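Local coordinates for HTH-type transcriptional regulator AscG (Escherichia coli, PDB 3BRQ), which represses transcription of the cryptic asc operon of Escherichia coli by binding DNA at its regulatory region, at residues Ile83-Asp94 against Ile104-Asn114. Sequence-based numbering, arbitrary orientation.
Sequences IYPRFLSVDEID and IMVLNRRLRKN. With SO4 (sulfate ion), chain F.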
loop_
_atom_site.group_PDB
_atom_site.type_symbol
_atom_site.label_atom_id
_atom_site.label_comp_id
_atom_site.label_asym_id
_atom_site.label_seq_id
_atom_site.Cartn_x
_atom_site.Cartn_y
_atom_site.Cartn_z
ATOM N N ILE B 83 1.458 -0.492 19.795
ATOM C CA ILE B 83 0.622 0.627 19.319
ATOM C C ILE B 83 1.402 1.440 18.261
ATOM O O ILE B 83 2.533 1.814 18.487
ATOM C CB ILE B 83 0.053 1.478 20.493
ATOM C CG1 ILE B 83 -0.579 2.798 20.028
ATOM C CG2 ILE B 83 1.118 1.853 21.489
ATOM C CD1 ILE B 83 -1.975 2.598 19.386
ATOM N N TYR B 84 0.823 1.628 17.072
ATOM C CA TYR B 84 1.362 2.618 16.140
ATOM C C TYR B 84 0.386 3.832 15.988
ATOM O O TYR B 84 -0.512 3.804 15.174
ATOM C CB TYR B 84 1.727 1.915 14.835
ATOM C CG TYR B 84 2.167 2.793 13.681
ATOM C CD1 TYR B 84 2.531 4.137 13.866
ATOM C CD2 TYR B 84 2.197 2.261 12.382
ATOM C CE1 TYR B 84 2.887 4.942 12.789
ATOM C CE2 TYR B 84 2.592 3.035 11.311
ATOM C CZ TYR B 84 2.955 4.368 11.535
ATOM O OH TYR B 84 3.325 5.108 10.444
ATOM N N PRO B 85 0.535 4.876 16.840
ATOM C CA PRO B 85 -0.450 5.919 16.911
ATOM C C PRO B 85 -0.073 7.169 16.096
ATOM O O PRO B 85 1.115 7.600 16.080
ATOM C CB PRO B 85 -0.441 6.261 18.418
ATOM C CG PRO B 85 0.935 6.087 18.809
ATOM C CD PRO B 85 1.569 5.082 17.854
ATOM N N ARG B 86 -1.071 7.774 15.436
ATOM C CA ARG B 86 -0.862 9.080 14.848
ATOM C C ARG B 86 -1.182 10.104 15.923
ATOM O O ARG B 86 -0.398 11.048 16.104
ATOM C CB ARG B 86 -1.770 9.355 13.619
ATOM C CG ARG B 86 -1.581 10.795 13.088
ATOM C CD ARG B 86 -2.032 11.033 11.690
ATOM N NE ARG B 86 -1.190 10.369 10.672
ATOM C CZ ARG B 86 -1.492 10.429 9.392
ATOM N NH1 ARG B 86 -2.565 11.150 9.067
ATOM N NH2 ARG B 86 -0.745 9.814 8.445
ATOM N N PHE B 87 -2.304 9.936 16.640
ATOM C CA PHE B 87 -2.863 11.046 17.450
ATOM C C PHE B 87 -2.454 11.128 18.933
ATOM O O PHE B 87 -2.356 12.245 19.482
ATOM C CB PHE B 87 -4.396 11.130 17.289
ATOM C CG PHE B 87 -4.834 11.353 15.862
ATOM C CD1 PHE B 87 -4.853 12.660 15.315
ATOM C CD2 PHE B 87 -5.140 10.272 15.044
ATOM C CE1 PHE B 87 -5.223 12.873 13.999
ATOM C CE2 PHE B 87 -5.511 10.469 13.700
ATOM C CZ PHE B 87 -5.554 11.731 13.164
ATOM N N LEU B 88 -2.279 9.995 19.615
ATOM C CA LEU B 88 -1.956 10.040 21.049
ATOM C C LEU B 88 -0.675 10.826 21.291
ATOM O O LEU B 88 0.264 10.664 20.543
ATOM C CB LEU B 88 -1.832 8.654 21.653
ATOM C CG LEU B 88 -3.136 7.863 21.880
ATOM C CD1 LEU B 88 -2.839 6.345 21.923
ATOM C CD2 LEU B 88 -3.815 8.297 23.172
ATOM N N SER B 89 -0.657 11.689 22.304
ATOM C CA SER B 89 0.570 12.406 22.654
ATOM C C SER B 89 1.503 11.415 23.326
ATOM O O SER B 89 1.076 10.403 23.880
ATOM C CB SER B 89 0.270 13.531 23.617
ATOM O OG SER B 89 -0.114 12.979 24.840
ATOM N N VAL B 90 2.796 11.678 23.254
ATOM C CA VAL B 90 3.803 10.934 24.063
ATOM C C VAL B 90 3.386 10.643 25.525
ATOM O O VAL B 90 3.423 9.482 25.993
ATOM C CB VAL B 90 5.193 11.640 23.914
ATOM C CG1 VAL B 90 6.095 11.488 25.132
ATOM C CG2 VAL B 90 5.863 11.101 22.650
ATOM N N ASP B 91 2.974 11.695 26.231
ATOM C CA ASP B 91 2.530 11.573 27.592
ATOM C C ASP B 91 1.329 10.674 27.723
ATOM O O ASP B 91 1.262 9.923 28.668
ATOM C CB ASP B 91 2.198 12.943 28.188
ATOM C CG ASP B 91 3.429 13.806 28.339
ATOM O OD1 ASP B 91 4.520 13.236 28.538
ATOM O OD2 ASP B 91 3.308 15.050 28.273
ATOM N N GLU B 92 0.364 10.786 26.811
ATOM C CA GLU B 92 -0.770 9.838 26.833
ATOM C C GLU B 92 -0.293 8.397 26.694
ATOM O O GLU B 92 -0.771 7.510 27.391
ATOM C CB GLU B 92 -1.783 10.163 25.750
ATOM C CG GLU B 92 -2.617 11.385 26.105
ATOM C CD GLU B 92 -3.545 11.847 24.968
ATOM O OE1 GLU B 92 -3.092 12.076 23.828
ATOM O OE2 GLU B 92 -4.750 11.981 25.242
ATOM N N ILE B 93 0.667 8.166 25.804
ATOM C CA ILE B 93 1.238 6.839 25.644
ATOM C C ILE B 93 1.955 6.387 26.937
ATOM O O ILE B 93 1.731 5.270 27.387
ATOM C CB ILE B 93 2.120 6.736 24.372
ATOM C CG1 ILE B 93 1.282 7.109 23.108
ATOM C CG2 ILE B 93 2.658 5.288 24.226
ATOM C CD1 ILE B 93 2.071 7.792 21.910
ATOM N N ASP B 94 2.742 7.272 27.583
ATOM C CA ASP B 94 3.402 6.894 28.825
ATOM C C ASP B 94 2.344 6.500 29.889
ATOM O O ASP B 94 2.520 5.546 30.654
ATOM C CB ASP B 94 4.311 8.039 29.352
ATOM C CG ASP B 94 5.714 8.037 28.717
ATOM O OD1 ASP B 94 6.329 6.950 28.606
ATOM O OD2 ASP B 94 6.215 9.141 28.351
ATOM N N ILE B 104 3.356 -3.373 26.674
ATOM C CA ILE B 104 2.855 -2.460 25.615
ATOM C C ILE B 104 4.029 -1.698 25.029
ATOM O O ILE B 104 4.818 -1.089 25.770
ATOM C CB ILE B 104 1.775 -1.453 26.104
ATOM C CG1 ILE B 104 0.588 -2.209 26.681
ATOM C CG2 ILE B 104 1.305 -0.503 24.924
ATOM C CD1 ILE B 104 -0.395 -1.342 27.418
HETATM N N MSE B 105 4.190 -1.760 23.714
HETATM C CA MSE B 105 5.261 -1.004 23.090
HETATM C C MSE B 105 4.734 -0.098 21.986
HETATM O O MSE B 105 3.717 -0.434 21.368
HETATM C CB MSE B 105 6.336 -1.967 22.564
HETATM C CG MSE B 105 7.201 -2.492 23.760
HETATM SE SE MSE B 105 8.705 -3.551 23.227
HETATM C CE MSE B 105 9.885 -2.249 22.474
ATOM N N VAL B 106 5.459 0.991 21.707
ATOM C CA VAL B 106 5.041 2.011 20.741
ATOM C C VAL B 106 6.034 2.040 19.580
ATOM O O VAL B 106 7.235 1.957 19.781
ATOM C CB VAL B 106 4.883 3.445 21.411
ATOM C CG1 VAL B 106 6.194 3.926 21.920
ATOM C CG2 VAL B 106 4.318 4.485 20.420
ATOM N N LEU B 107 5.494 2.061 18.362
ATOM C CA LEU B 107 6.228 2.223 17.114
ATOM C C LEU B 107 6.089 3.669 16.588
ATOM O O LEU B 107 4.966 4.212 16.509
ATOM C CB LEU B 107 5.630 1.246 16.067
ATOM C CG LEU B 107 6.319 1.185 14.689
ATOM C CD1 LEU B 107 7.726 0.510 14.835
ATOM C CD2 LEU B 107 5.461 0.376 13.709
ATOM N N ASN B 108 7.212 4.265 16.160
ATOM C CA ASN B 108 7.209 5.545 15.417
ATOM C C ASN B 108 7.105 6.776 16.319
ATOM O O ASN B 108 6.908 7.893 15.814
ATOM C CB ASN B 108 6.123 5.601 14.308
ATOM C CG ASN B 108 6.454 6.638 13.185
ATOM O OD1 ASN B 108 5.582 7.392 12.727
ATOM N ND2 ASN B 108 7.695 6.675 12.756
ATOM N N ARG B 109 7.198 6.593 17.640
ATOM C CA ARG B 109 7.139 7.733 18.576
ATOM C C ARG B 109 8.173 7.461 19.679
ATOM O O ARG B 109 8.323 6.318 20.136
ATOM C CB ARG B 109 5.729 7.906 19.196
ATOM C CG ARG B 109 4.508 7.684 18.247
ATOM C CD ARG B 109 4.243 8.858 17.225
ATOM N NE ARG B 109 4.064 10.054 18.026
ATOM C CZ ARG B 109 2.896 10.439 18.546
ATOM N NH1 ARG B 109 1.784 9.789 18.206
ATOM N NH2 ARG B 109 2.829 11.537 19.336
ATOM N N ARG B 110 8.896 8.492 20.095
ATOM C CA ARG B 110 9.912 8.346 21.172
ATOM C C ARG B 110 9.340 8.693 22.540
ATOM O O ARG B 110 8.916 9.815 22.745
ATOM C CB ARG B 110 11.143 9.230 20.878
ATOM C CG ARG B 110 12.318 8.971 21.869
ATOM C CD ARG B 110 13.634 9.613 21.432
ATOM N NE ARG B 110 13.408 10.883 20.753
ATOM C CZ ARG B 110 14.359 11.765 20.426
ATOM N NH1 ARG B 110 15.643 11.537 20.714
ATOM N NH2 ARG B 110 14.008 12.888 19.800
ATOM N N LEU B 111 9.318 7.745 23.475
ATOM C CA LEU B 111 8.734 8.019 24.791
ATOM C C LEU B 111 9.650 8.785 25.754
ATOM O O LEU B 111 10.886 8.719 25.649
ATOM C CB LEU B 111 8.213 6.727 25.448
ATOM C CG LEU B 111 6.987 6.068 24.781
ATOM C CD1 LEU B 111 6.394 5.039 25.692
ATOM C CD2 LEU B 111 5.918 7.070 24.377
ATOM N N ARG B 112 9.036 9.530 26.679
ATOM C CA ARG B 112 9.777 10.355 27.629
ATOM C C ARG B 112 10.148 9.532 28.858
ATOM O O ARG B 112 11.330 9.369 29.175
ATOM C CB ARG B 112 8.940 11.589 28.020
ATOM C CG ARG B 112 9.677 12.623 28.905
ATOM C CD ARG B 112 8.780 13.805 29.370
ATOM N NE ARG B 112 7.715 14.165 28.423
ATOM C CZ ARG B 112 7.897 14.717 27.221
ATOM N NH1 ARG B 112 9.121 14.990 26.772
ATOM N NH2 ARG B 112 6.843 14.979 26.445
ATOM N N LYS B 113 9.134 9.019 29.547
ATOM C CA LYS B 113 9.327 8.127 30.686
ATOM C C LYS B 113 9.727 6.694 30.245
ATOM O O LYS B 113 10.859 6.286 30.473
ATOM C CB LYS B 113 8.095 8.155 31.588
ATOM C CG LYS B 113 8.183 7.319 32.832
ATOM C CD LYS B 113 6.830 7.343 33.557
ATOM C CE LYS B 113 6.751 6.262 34.626
ATOM N NZ LYS B 113 7.265 4.949 34.089
ATOM N N ASN B 114 8.838 5.960 29.575
ATOM C CA ASN B 114 9.118 4.557 29.217
ATOM C C ASN B 114 9.831 4.380 27.882
ATOM O O ASN B 114 9.317 3.720 26.956
ATOM C CB ASN B 114 7.842 3.720 29.254
ATOM C CG ASN B 114 7.113 3.812 30.581
ATOM O OD1 ASN B 114 7.469 3.141 31.549
ATOM N ND2 ASN B 114 6.055 4.621 30.622
HETATM S S SO4 F . 2.297 8.912 10.755
HETATM O O1 SO4 F . 3.404 9.578 11.361
HETATM O O2 SO4 F . 1.216 8.757 11.764
HETATM O O3 SO4 F . 1.923 9.546 9.518
HETATM O O4 SO4 F . 2.806 7.628 10.285
#
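Arg109 folds back across Pro85 and pushes its guanidinium into the loop that leads from strand 80-84 to helix 90-98. Arg109 NH1 and NH2 both close end-on upon Leu88 O, NH1 at 2.9 Å, each bond bent. The same Arg109 NH1 also reaches Pro85 O at 3.1 Å, from above the carbonyl plane. CG rests on the proline ring, and bends at chi2 and chi3 (-75° and -57°) turn the guanidinium back to the loop carbonyls, with Ile93 CD1 over one of its faces. With an alanine here both carbonyls lose these donors, and the loop would probably be freer to shift.

Asp94, on the helix, receives the far end of 104-114. Its OD1 takes two bonds from Asn114, the nearly straight one from N at 2.9 Å and another from ND2, both from the same face of the carboxylate. Asp94 OD2 accepts from Lys113 N at 3.2 Å, and weakly from Arg112 N. A turn of backbone N-H groups thus wraps the carboxylate of this buried residue; Asn114 ND2 and Lys113 NZ go on to Asp98.

Val90 packs between these two grips. Its CG2 touches Arg110 O at 3.3 Å, and CG1 lies over a face of the Arg112 guanidinium, while Asp91 OD1 meets the edge of that guanidinium in a salt bridge whose bond to NE is weak. Deeper in, Ile93 CG2 packs on Leu111 CD2 and Val106.

Beneath the helix the strands run parallel, Ile83 N bonding to Met105 O and Leu107 N to Ile83 O. Where they end, Tyr84 OH and Arg86 hold a sulfate, probably from the crystallisation liquor. Strand 80-84, helix 90-98 and strand 104-107 form a beta-alpha-beta crossover in one parallel-sheet lobe of the periplasmic-binding-protein-like fold of LacI-family repressors.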